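PDB 7ADK: putative immunoglobulin-blocking virulence protein from Mycoplasma mycoides subsp. capri, which probably binds host antibodies at the mycoplasma surface and, with the MIP lipoprotein, promotes dissociation of the antibody-antigen complex. Local coordinates for residues 185-189 with 296-300; 491-497 with 518-524; 576-581 with 600-606. Residues are numbered along the deposited sequence.

Contact 1: 185-189 with 296-300; sequences KEQVA and FTKIA
Residues 185-189 form a turn from the middle of helix 182-194, with Ala-189 N hydrogen-bonded to Lys-185 O at 3.0 Å. Facing it is a loop, 296-300, whose closest CA pair with the helix is Glu-186 and Thr-297, 5.9 Å apart. Thr-297 (phi/psi -71/54) is the centre of an inverse gamma turn, closed by a weak bond from Lys-298 N to Phe-296 O of 2.8 Å; residues 298-300 then run extended. Ile-299 supplies most of the loop's buried area. Its CA-to-CB bond points toward the helix, and its m,m rotamer brings CG1 to 3.5 Å from Lys-185 O and CD1 to 3.7 Å from Ala-189 CB and 4.5 Å from Val-188 C. Lys-185, Val-188 and Ala-189 occupy positions i, i+3 and i+4, so one isoleucine spans a single helical face. Lys-185 begins toward the loop, but its p,t,t,t chain leads NZ away to a salt bridge with Glu-304. Glu-186, chi1 and chi2 both m, curls its carboxylate to the gamma turn: OE2 is 3.1 Å from Thr-297 O. Both are acceptors, so this approach is no hydrogen bond; none crosses between the two segments. Ile-313 and Ile-326 extend the apolar patch. The arrangement is a helix side packed on Ile-299, with Glu-186 lying along the gamma turn, joining helix 182-194 to the loop that leads into helix 301-308.

Contact 2: 491-497 with 518-524; sequences LIALENK and NPLALRN
Starting at Asn-518, segment 518-524 opens with an Asx turn: Asn-518 OD1 accepts from Leu-520 N at 3.1 Å, while ND2 lies 3.8 Å from Leu-491 CD1 and is hydrogen-bonded to Asp-560. Residues 519-521 make a 3-10 turn, in which Ala-521 N donates to Asn-518 O at 3.1 Å. Leu-520 meets the other loop through its backbone, its O lying 3.4 Å from Ala-493 CB. Ala-521 gives the tightest register, with its CA 4.6 Å from that of Ala-493. Its CB packs 3.9 Å from Leu-491 CG, and its O lies 3.4 Å from Ile-492 CG1. Leu-522 O is taken by Arg-580. Asn-524 (chi1 37°, chi2 64°) then points toward 491-497, where the backbone bends at Ala-493 to Leu-494. Its ND2 donates to Ala-493 O at 2.9 Å (150° at the hydrogen). Ala-493 O thus accepts both the Asn-524 amide and the turn's own Glu-495 N, 2.9 Å away. Asn-524 CB lies 3.6 Å from Asn-496 O, and Asn-524 O receives a CA-H...O contact from Lys-497 CA at 3.5 Å. The contact joins the loop between mixed-sheet strands 473-481 and 497-498 to the loop after strand 516-517, an outermost strand of the parallel sheet. One directed amide bond, the close approach of two alanine backbones and Leu-491 packed on Ala-521 imply loops matched through carbonyls and small side chains rather than charge.

Contact 3: 576-581 with 600-606; sequences VYYARN and LGQNSYP
The end of helix 567-579, widened by a pi-type turn at 576-579, faces a loop that opens with a 3-10 turn at 600-602 and becomes extended from Asn-603. Tyr-577 and Tyr-605 CA atoms are 6.2 Å apart, those of Tyr-578 and Leu-600 6.4 Å. Two knobs and their hollows define the fit. The first is the Tyr-577 ring (chi1 m, chi2 -17°), lodged against Tyr-605 and Pro-606. Tyr-605, with chi1 p, turns its ring edge toward the Tyr-577 face in a T-shaped stack, centroids 5.6 Å apart and planes at 78°; Tyr-605 CB also lies 3.8 Å from Tyr-577 CD1. Pro-606 CD lies 4.1 Å from Tyr-577 CE1, and Tyr-577 OH donates to Pro-606 O at 2.8 Å. Alongside, Val-576 CG1 meets Pro-606 CG at 3.5 Å. The second knob is Leu-600 (chi1 m, chi2 p), which fills the space between Tyr-578 and Asn-581: its CD2 is 3.2 Å from Tyr-578 O, its CB 4.1 Å from the Tyr-578 ring edge at CD1, and its CG 3.7 Å from Asn-581 ND2. Just past the helix, Asn-581 (chi1 t) sets ND2 3.7 Å from Asn-603 CB and makes a weak hydrogen bond of 3.3 Å to Leu-600 O, which also accepts from Arg-636. Leu-554 of strand 553-555 touches Val-576, Tyr-577 and Pro-606. Since strands 553-555 and 608-610 are parallel neighbours joined through this helix, the contact belongs to a beta-alpha-beta unit, where the returning loop packs on the helix end before the next strand.

Contact 3 is the most deeply buried, with seven of nine touching residues enclosed and its centre 14 Å from that of the chain; contacts 1 and 2 are only partly buried. Contact 1 stands apart, its centre 41 Å from that of contact 3 and 55 Å from that of contact 2. Contacts 2 and 3 adjoin: Leu-522 O lies 3.0 Å from Arg-580 NH2, a probable hydrogen bond, and Pro-519 packs on Val-576, so the loop after strand 516-517 meets helix 567-579. Contact 1 is aliphatic, with a carboxylate near the loop but no hydrogen bond across; contact 2 adds one amide-to-carbonyl bond; contact 3 combines aromatic and proline packing with a tyrosine hydroxyl bond and a weak amide bond.

Contact 1: 185-189 with 296-300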
loop_
_atom_site.group_PDB
_atom_site.type_symbol
_atom_site.label_atom_id
_atom_site.label_comp_id
_atom_site.label_asym_id
_atom_site.label_seq_id
_atom_site.Cartn_x
_atom_site.Cartn_y
_atom_site.Cartn_z
ATOM N N LYS A 185 -1.992 -18.232 52.604
ATOM C CA LYS A 185 -1.085 -18.516 51.475
ATOM C C LYS A 185 -1.145 -19.966 50.997
ATOM O O LYS A 185 -0.966 -20.213 49.812
ATOM C CB LYS A 185 0.331 -17.993 51.729
ATOM C CG LYS A 185 1.130 -18.734 52.796
ATOM C CD LYS A 185 2.407 -17.949 53.094
ATOM C CE LYS A 185 3.328 -18.700 54.052
ATOM N NZ LYS A 185 4.414 -17.826 54.528
ATOM N N GLU A 186 -1.531 -20.909 51.853
ATOM C CA GLU A 186 -1.845 -22.278 51.431
ATOM C C GLU A 186 -3.209 -22.412 50.737
ATOM O O GLU A 186 -3.359 -23.242 49.844
ATOM C CB GLU A 186 -1.711 -23.242 52.614
ATOM C CG GLU A 186 -0.307 -23.297 53.235
ATOM C CD GLU A 186 0.851 -23.266 52.235
ATOM O OE1 GLU A 186 1.871 -22.602 52.508
ATOM O OE2 GLU A 186 0.745 -23.912 51.179
ATOM N N GLN A 187 -4.188 -21.557 51.046
ATOM C CA GLN A 187 -5.404 -21.449 50.233
ATOM C C GLN A 187 -5.090 -20.901 48.834
ATOM O O GLN A 187 -5.582 -21.419 47.833
ATOM C CB GLN A 187 -6.449 -20.588 50.959
ATOM C CG GLN A 187 -7.716 -20.272 50.158
ATOM C CD GLN A 187 -8.668 -21.438 49.980
ATOM O OE1 GLN A 187 -8.306 -22.599 49.988
ATOM N NE2 GLN A 187 -9.934 -21.173 49.824
ATOM N N VAL A 188 -4.238 -19.878 48.745
ATOM C CA VAL A 188 -3.789 -19.318 47.461
ATOM C C VAL A 188 -2.953 -20.322 46.661
ATOM O O VAL A 188 -3.040 -20.331 45.436
ATOM C CB VAL A 188 -3.061 -17.978 47.697
ATOM C CG1 VAL A 188 -2.333 -17.421 46.474
ATOM C CG2 VAL A 188 -4.091 -16.931 48.140
ATOM N N ALA A 189 -2.208 -21.214 47.324
ATOM C CA ALA A 189 -1.508 -22.332 46.690
ATOM C C ALA A 189 -2.476 -23.346 46.065
ATOM O O ALA A 189 -2.382 -23.628 44.872
ATOM C CB ALA A 189 -0.592 -23.011 47.714
ATOM N N PHE A 296 3.082 -29.425 46.602
ATOM C CA PHE A 296 3.187 -28.044 46.115
ATOM C C PHE A 296 2.622 -26.966 47.048
ATOM O O PHE A 296 2.486 -25.814 46.654
ATOM C CB PHE A 296 2.656 -27.977 44.684
ATOM C CG PHE A 296 3.492 -28.760 43.702
ATOM C CD1 PHE A 296 4.707 -28.224 43.252
ATOM C CD2 PHE A 296 3.083 -30.030 43.266
ATOM C CE1 PHE A 296 5.509 -28.962 42.370
ATOM C CE2 PHE A 296 3.876 -30.758 42.367
ATOM C CZ PHE A 296 5.093 -30.223 41.919
ATOM N N THR A 297 2.368 -27.283 48.314
ATOM C CA THR A 297 1.989 -26.326 49.377
ATOM C C THR A 297 3.152 -25.408 49.831
ATOM O O THR A 297 3.511 -25.369 51.010
ATOM C CB THR A 297 1.382 -27.090 50.570
ATOM O OG1 THR A 297 2.298 -28.056 51.027
ATOM C CG2 THR A 297 0.079 -27.807 50.230
ATOM N N LYS A 298 3.811 -24.708 48.894
ATOM C CA LYS A 298 4.771 -23.607 49.145
ATOM C C LYS A 298 4.623 -22.518 48.081
ATOM O O LYS A 298 4.575 -22.829 46.894
ATOM C CB LYS A 298 6.233 -24.102 49.199
ATOM C CG LYS A 298 6.530 -24.922 50.460
ATOM C CD LYS A 298 8.011 -25.296 50.590
ATOM C CE LYS A 298 8.316 -26.046 51.899
ATOM N NZ LYS A 298 7.572 -27.324 52.027
ATOM N N ILE A 299 4.622 -21.250 48.491
ATOM C CA ILE A 299 4.555 -20.064 47.612
ATOM C C ILE A 299 5.942 -19.419 47.461
ATOM O O ILE A 299 6.680 -19.281 48.436
ATOM C CB ILE A 299 3.515 -19.045 48.131
ATOM C CG1 ILE A 299 2.073 -19.588 48.137
ATOM C CG2 ILE A 299 3.548 -17.727 47.341
ATOM C CD1 ILE A 299 1.537 -20.081 46.789
ATOM N N ALA A 300 6.296 -19.021 46.242
ATOM C CA ALA A 300 7.558 -18.374 45.889
ATOM C C ALA A 300 7.690 -16.921 46.389
ATOM O O ALA A 300 6.707 -16.211 46.596
ATOM C CB ALA A 300 7.720 -18.449 44.375
#

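Contact 2: 491-497 with 518-524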
loop_
_atom_site.group_PDB
_atom_site.type_symbol
_atom_site.label_atom_id
_atom_site.label_comp_id
_atom_site.label_asym_id
_atom_site.label_seq_id
_atom_site.Cartn_x
_atom_site.Cartn_y
_atom_site.Cartn_z
ATOM N N LEU A 491 -17.212 19.465 12.378
ATOM C CA LEU A 491 -17.141 20.013 13.739
ATOM C C LEU A 491 -18.542 20.362 14.273
ATOM O O LEU A 491 -19.362 20.926 13.550
ATOM C CB LEU A 491 -16.167 21.205 13.724
ATOM C CG LEU A 491 -15.971 21.909 15.076
ATOM C CD1 LEU A 491 -14.533 22.377 15.253
ATOM C CD2 LEU A 491 -16.891 23.111 15.228
ATOM N N ILE A 492 -18.808 19.990 15.528
ATOM C CA ILE A 492 -20.146 19.919 16.148
ATOM C C ILE A 492 -20.201 20.625 17.516
ATOM O O ILE A 492 -20.955 20.226 18.393
ATOM C CB ILE A 492 -20.675 18.455 16.168
ATOM C CG1 ILE A 492 -19.790 17.491 16.986
ATOM C CG2 ILE A 492 -20.863 17.938 14.740
ATOM C CD1 ILE A 492 -20.230 16.033 17.002
ATOM N N ALA A 493 -19.386 21.668 17.712
ATOM C CA ALA A 493 -19.214 22.325 19.014
ATOM C C ALA A 493 -20.374 23.220 19.492
ATOM O O ALA A 493 -20.638 23.265 20.691
ATOM C CB ALA A 493 -17.938 23.166 18.963
ATOM N N LEU A 494 -20.984 24.020 18.607
ATOM C CA LEU A 494 -21.867 25.146 18.972
ATOM C C LEU A 494 -23.300 24.664 19.301
ATOM O O LEU A 494 -24.301 25.253 18.884
ATOM C CB LEU A 494 -21.791 26.254 17.888
ATOM C CG LEU A 494 -20.678 27.294 18.085
ATOM C CD1 LEU A 494 -19.278 26.724 18.056
ATOM C CD2 LEU A 494 -20.753 28.367 17.013
ATOM N N GLU A 495 -23.396 23.551 20.018
ATOM C CA GLU A 495 -24.631 22.850 20.362
ATOM C C GLU A 495 -24.931 22.924 21.875
ATOM O O GLU A 495 -24.124 23.438 22.653
ATOM C CB GLU A 495 -24.543 21.420 19.803
ATOM C CG GLU A 495 -24.381 21.442 18.277
ATOM C CD GLU A 495 -24.819 20.164 17.564
ATOM O OE1 GLU A 495 -24.614 19.054 18.099
ATOM O OE2 GLU A 495 -25.358 20.264 16.445
ATOM N N ASN A 496 -26.084 22.418 22.332
ATOM C CA ASN A 496 -26.347 22.246 23.762
ATOM C C ASN A 496 -25.866 20.883 24.271
ATOM O O ASN A 496 -25.266 20.848 25.340
ATOM C CB ASN A 496 -27.826 22.472 24.110
ATOM C CG ASN A 496 -28.160 23.940 24.304
ATOM O OD1 ASN A 496 -27.981 24.768 23.434
ATOM N ND2 ASN A 496 -28.648 24.319 25.450
ATOM N N LYS A 497 -26.148 19.765 23.578
ATOM C CA LYS A 497 -25.916 18.443 24.188
ATOM C C LYS A 497 -25.829 17.247 23.234
ATOM O O LYS A 497 -26.731 17.014 22.435
ATOM C CB LYS A 497 -27.023 18.218 25.248
ATOM C CG LYS A 497 -26.634 17.275 26.396
ATOM C CD LYS A 497 -27.250 17.674 27.747
ATOM C CE LYS A 497 -28.754 17.942 27.746
ATOM N NZ LYS A 497 -29.241 18.430 29.053
ATOM N N ASN A 518 -10.552 17.317 16.448
ATOM C CA ASN A 518 -10.417 18.641 17.029
ATOM C C ASN A 518 -10.922 18.562 18.477
ATOM O O ASN A 518 -12.080 18.207 18.681
ATOM C CB ASN A 518 -11.171 19.658 16.163
ATOM C CG ASN A 518 -10.835 21.090 16.518
ATOM O OD1 ASN A 518 -10.664 21.441 17.666
ATOM N ND2 ASN A 518 -10.726 21.956 15.554
ATOM N N PRO A 519 -10.124 18.886 19.506
ATOM C CA PRO A 519 -10.599 18.765 20.874
ATOM C C PRO A 519 -11.748 19.724 21.198
ATOM O O PRO A 519 -12.620 19.375 21.982
ATOM C CB PRO A 519 -9.363 18.981 21.730
ATOM C CG PRO A 519 -8.448 19.841 20.871
ATOM C CD PRO A 519 -8.742 19.331 19.468
ATOM N N LEU A 520 -11.853 20.861 20.512
ATOM C CA LEU A 520 -12.973 21.793 20.641
ATOM C C LEU A 520 -14.291 21.247 20.067
ATOM O O LEU A 520 -15.354 21.657 20.511
ATOM C CB LEU A 520 -12.592 23.113 19.961
ATOM C CG LEU A 520 -11.322 23.771 20.521
ATOM C CD1 LEU A 520 -10.884 24.887 19.594
ATOM C CD2 LEU A 520 -11.571 24.336 21.910
ATOM N N ALA A 521 -14.263 20.288 19.137
ATOM C CA ALA A 521 -15.465 19.670 18.567
ATOM C C ALA A 521 -16.280 18.821 19.555
ATOM O O ALA A 521 -17.396 18.433 19.230
ATOM C CB ALA A 521 -15.069 18.830 17.354
ATOM N N LEU A 522 -15.768 18.548 20.753
ATOM C CA LEU A 522 -16.420 17.703 21.750
ATOM C C LEU A 522 -16.915 18.500 22.967
ATOM O O LEU A 522 -17.266 17.889 23.973
ATOM C CB LEU A 522 -15.438 16.591 22.150
ATOM C CG LEU A 522 -14.867 15.755 20.990
ATOM C CD1 LEU A 522 -13.800 14.806 21.526
ATOM C CD2 LEU A 522 -15.953 14.944 20.305
ATOM N N ARG A 523 -16.929 19.840 22.922
ATOM C CA ARG A 523 -17.049 20.704 24.114
ATOM C C ARG A 523 -18.268 20.393 24.986
ATOM O O ARG A 523 -18.152 20.336 26.203
ATOM C CB ARG A 523 -17.028 22.182 23.678
ATOM C CG ARG A 523 -16.731 23.105 24.861
ATOM C CD ARG A 523 -17.072 24.574 24.596
ATOM N NE ARG A 523 -16.108 25.267 23.736
ATOM C CZ ARG A 523 -14.930 25.741 24.075
ATOM N NH1 ARG A 523 -14.355 25.484 25.205
ATOM N NH2 ARG A 523 -14.302 26.515 23.250
ATOM N N ASN A 524 -19.410 20.137 24.361
ATOM C CA ASN A 524 -20.691 19.814 25.004
ATOM C C ASN A 524 -21.204 18.405 24.627
ATOM O O ASN A 524 -22.401 18.129 24.546
ATOM C CB ASN A 524 -21.685 20.972 24.868
ATOM C CG ASN A 524 -21.572 21.663 23.540
ATOM O OD1 ASN A 524 -21.824 21.075 22.504
ATOM N ND2 ASN A 524 -21.094 22.877 23.522
#

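Contact 3: 576-581 with 600-606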
loop_
_atom_site.group_PDB
_atom_site.type_symbol
_atom_site.label_atom_id
_atom_site.label_comp_id
_atom_site.label_asym_id
_atom_site.label_seq_id
_atom_site.Cartn_x
_atom_site.Cartn_y
_atom_site.Cartn_z
ATOM N N VAL A 576 -7.985 18.332 26.836
ATOM C CA VAL A 576 -7.474 16.972 26.735
ATOM C C VAL A 576 -6.398 16.696 27.781
ATOM O O VAL A 576 -6.449 15.707 28.504
ATOM C CB VAL A 576 -6.928 16.762 25.324
ATOM C CG1 VAL A 576 -6.461 15.343 25.139
ATOM C CG2 VAL A 576 -7.984 17.086 24.289
ATOM N N TYR A 577 -5.417 17.588 27.883
ATOM C CA TYR A 577 -4.236 17.354 28.693
ATOM C C TYR A 577 -4.478 17.475 30.197
ATOM O O TYR A 577 -3.681 16.904 30.933
ATOM C CB TYR A 577 -3.090 18.245 28.182
ATOM C CG TYR A 577 -2.560 17.953 26.768
ATOM C CD1 TYR A 577 -2.835 16.733 26.119
ATOM C CD2 TYR A 577 -1.753 18.897 26.098
ATOM C CE1 TYR A 577 -2.326 16.459 24.846
ATOM C CE2 TYR A 577 -1.247 18.627 24.810
ATOM C CZ TYR A 577 -1.533 17.403 24.178
ATOM O OH TYR A 577 -1.040 17.119 22.945
ATOM N N TYR A 578 -5.534 18.139 30.687
ATOM C CA TYR A 578 -5.808 18.276 32.134
ATOM C C TYR A 578 -7.280 18.423 32.545
ATOM O O TYR A 578 -7.676 17.787 33.512
ATOM C CB TYR A 578 -5.028 19.446 32.744
ATOM C CG TYR A 578 -3.518 19.333 32.670
ATOM C CD1 TYR A 578 -2.836 18.459 33.538
ATOM C CD2 TYR A 578 -2.802 20.067 31.713
ATOM C CE1 TYR A 578 -1.441 18.314 33.436
ATOM C CE2 TYR A 578 -1.412 19.920 31.604
ATOM C CZ TYR A 578 -0.729 19.048 32.469
ATOM O OH TYR A 578 0.611 18.922 32.340
ATOM N N ALA A 579 -8.099 19.229 31.872
ATOM C CA ALA A 579 -9.447 19.540 32.361
ATOM C C ALA A 579 -10.446 18.370 32.234
ATOM O O ALA A 579 -11.363 18.254 33.042
ATOM C CB ALA A 579 -9.968 20.788 31.655
ATOM N N ARG A 580 -10.272 17.483 31.249
ATOM C CA ARG A 580 -11.043 16.239 31.071
ATOM C C ARG A 580 -10.140 14.999 31.042
ATOM O O ARG A 580 -10.563 13.917 30.662
ATOM C CB ARG A 580 -11.957 16.343 29.839
ATOM C CG ARG A 580 -13.085 17.359 30.019
ATOM C CD ARG A 580 -13.915 17.586 28.754
ATOM N NE ARG A 580 -14.850 16.486 28.502
ATOM C CZ ARG A 580 -15.630 16.331 27.449
ATOM N NH1 ARG A 580 -16.420 15.316 27.385
ATOM N NH2 ARG A 580 -15.675 17.166 26.454
ATOM N N ASN A 581 -8.879 15.113 31.455
ATOM C CA ASN A 581 -7.884 14.056 31.307
ATOM C C ASN A 581 -8.234 12.766 32.065
ATOM O O ASN A 581 -7.796 11.695 31.666
ATOM C CB ASN A 581 -6.526 14.610 31.747
ATOM C CG ASN A 581 -5.400 13.596 31.704
ATOM O OD1 ASN A 581 -4.767 13.362 30.695
ATOM N ND2 ASN A 581 -5.083 12.984 32.812
ATOM N N LEU A 600 -2.939 13.541 37.293
ATOM C CA LEU A 600 -3.206 13.701 35.860
ATOM C C LEU A 600 -1.928 13.561 35.014
ATOM O O LEU A 600 -1.978 12.983 33.933
ATOM C CB LEU A 600 -3.888 15.054 35.619
ATOM C CG LEU A 600 -5.401 15.080 35.814
ATOM C CD1 LEU A 600 -5.897 14.505 37.119
ATOM C CD2 LEU A 600 -5.873 16.511 35.761
ATOM N N GLY A 601 -0.781 13.996 35.526
ATOM C CA GLY A 601 0.530 13.858 34.902
ATOM C C GLY A 601 0.998 12.438 34.563
ATOM O O GLY A 601 1.602 12.249 33.511
ATOM N N GLN A 602 0.707 11.437 35.399
ATOM C CA GLN A 602 1.134 10.038 35.194
ATOM C C GLN A 602 0.324 9.289 34.124
ATOM O O GLN A 602 0.672 8.182 33.734
ATOM C CB GLN A 602 1.092 9.276 36.529
ATOM C CG GLN A 602 2.017 9.803 37.636
ATOM C CD GLN A 602 3.498 9.539 37.409
ATOM O OE1 GLN A 602 3.980 9.378 36.321
ATOM N NE2 GLN A 602 4.308 9.523 38.407
ATOM N N ASN A 603 -0.759 9.879 33.640
ATOM C CA ASN A 603 -1.674 9.311 32.666
ATOM C C ASN A 603 -1.245 9.601 31.228
ATOM O O ASN A 603 -0.538 10.572 30.973
ATOM C CB ASN A 603 -3.068 9.854 32.972
ATOM C CG ASN A 603 -3.575 9.325 34.284
ATOM O OD1 ASN A 603 -4.234 8.310 34.327
ATOM N ND2 ASN A 603 -3.211 9.897 35.400
ATOM N N SER A 604 -1.700 8.783 30.281
ATOM C CA SER A 604 -1.489 9.017 28.855
ATOM C C SER A 604 -2.328 10.181 28.315
ATOM O O SER A 604 -3.303 10.599 28.925
ATOM C CB SER A 604 -1.738 7.724 28.097
ATOM O OG SER A 604 -1.587 7.896 26.715
ATOM N N TYR A 605 -1.915 10.735 27.180
ATOM C CA TYR A 605 -2.515 11.859 26.467
ATOM C C TYR A 605 -2.147 11.740 24.983
ATOM O O TYR A 605 -1.116 11.145 24.692
ATOM C CB TYR A 605 -1.999 13.182 27.069
ATOM C CG TYR A 605 -0.492 13.302 27.257
ATOM C CD1 TYR A 605 0.111 12.705 28.373
ATOM C CD2 TYR A 605 0.312 13.968 26.315
ATOM C CE1 TYR A 605 1.503 12.733 28.534
ATOM C CE2 TYR A 605 1.702 14.029 26.491
ATOM C CZ TYR A 605 2.305 13.407 27.598
ATOM O OH TYR A 605 3.644 13.498 27.788
ATOM N N PRO A 606 -2.896 12.315 24.029
ATOM C CA PRO A 606 -2.514 12.327 22.622
ATOM C C PRO A 606 -1.259 13.173 22.387
ATOM O O PRO A 606 -1.259 14.395 22.522
ATOM C CB PRO A 606 -3.732 12.808 21.846
ATOM C CG PRO A 606 -4.567 13.518 22.875
ATOM C CD PRO A 606 -4.214 12.870 24.199
#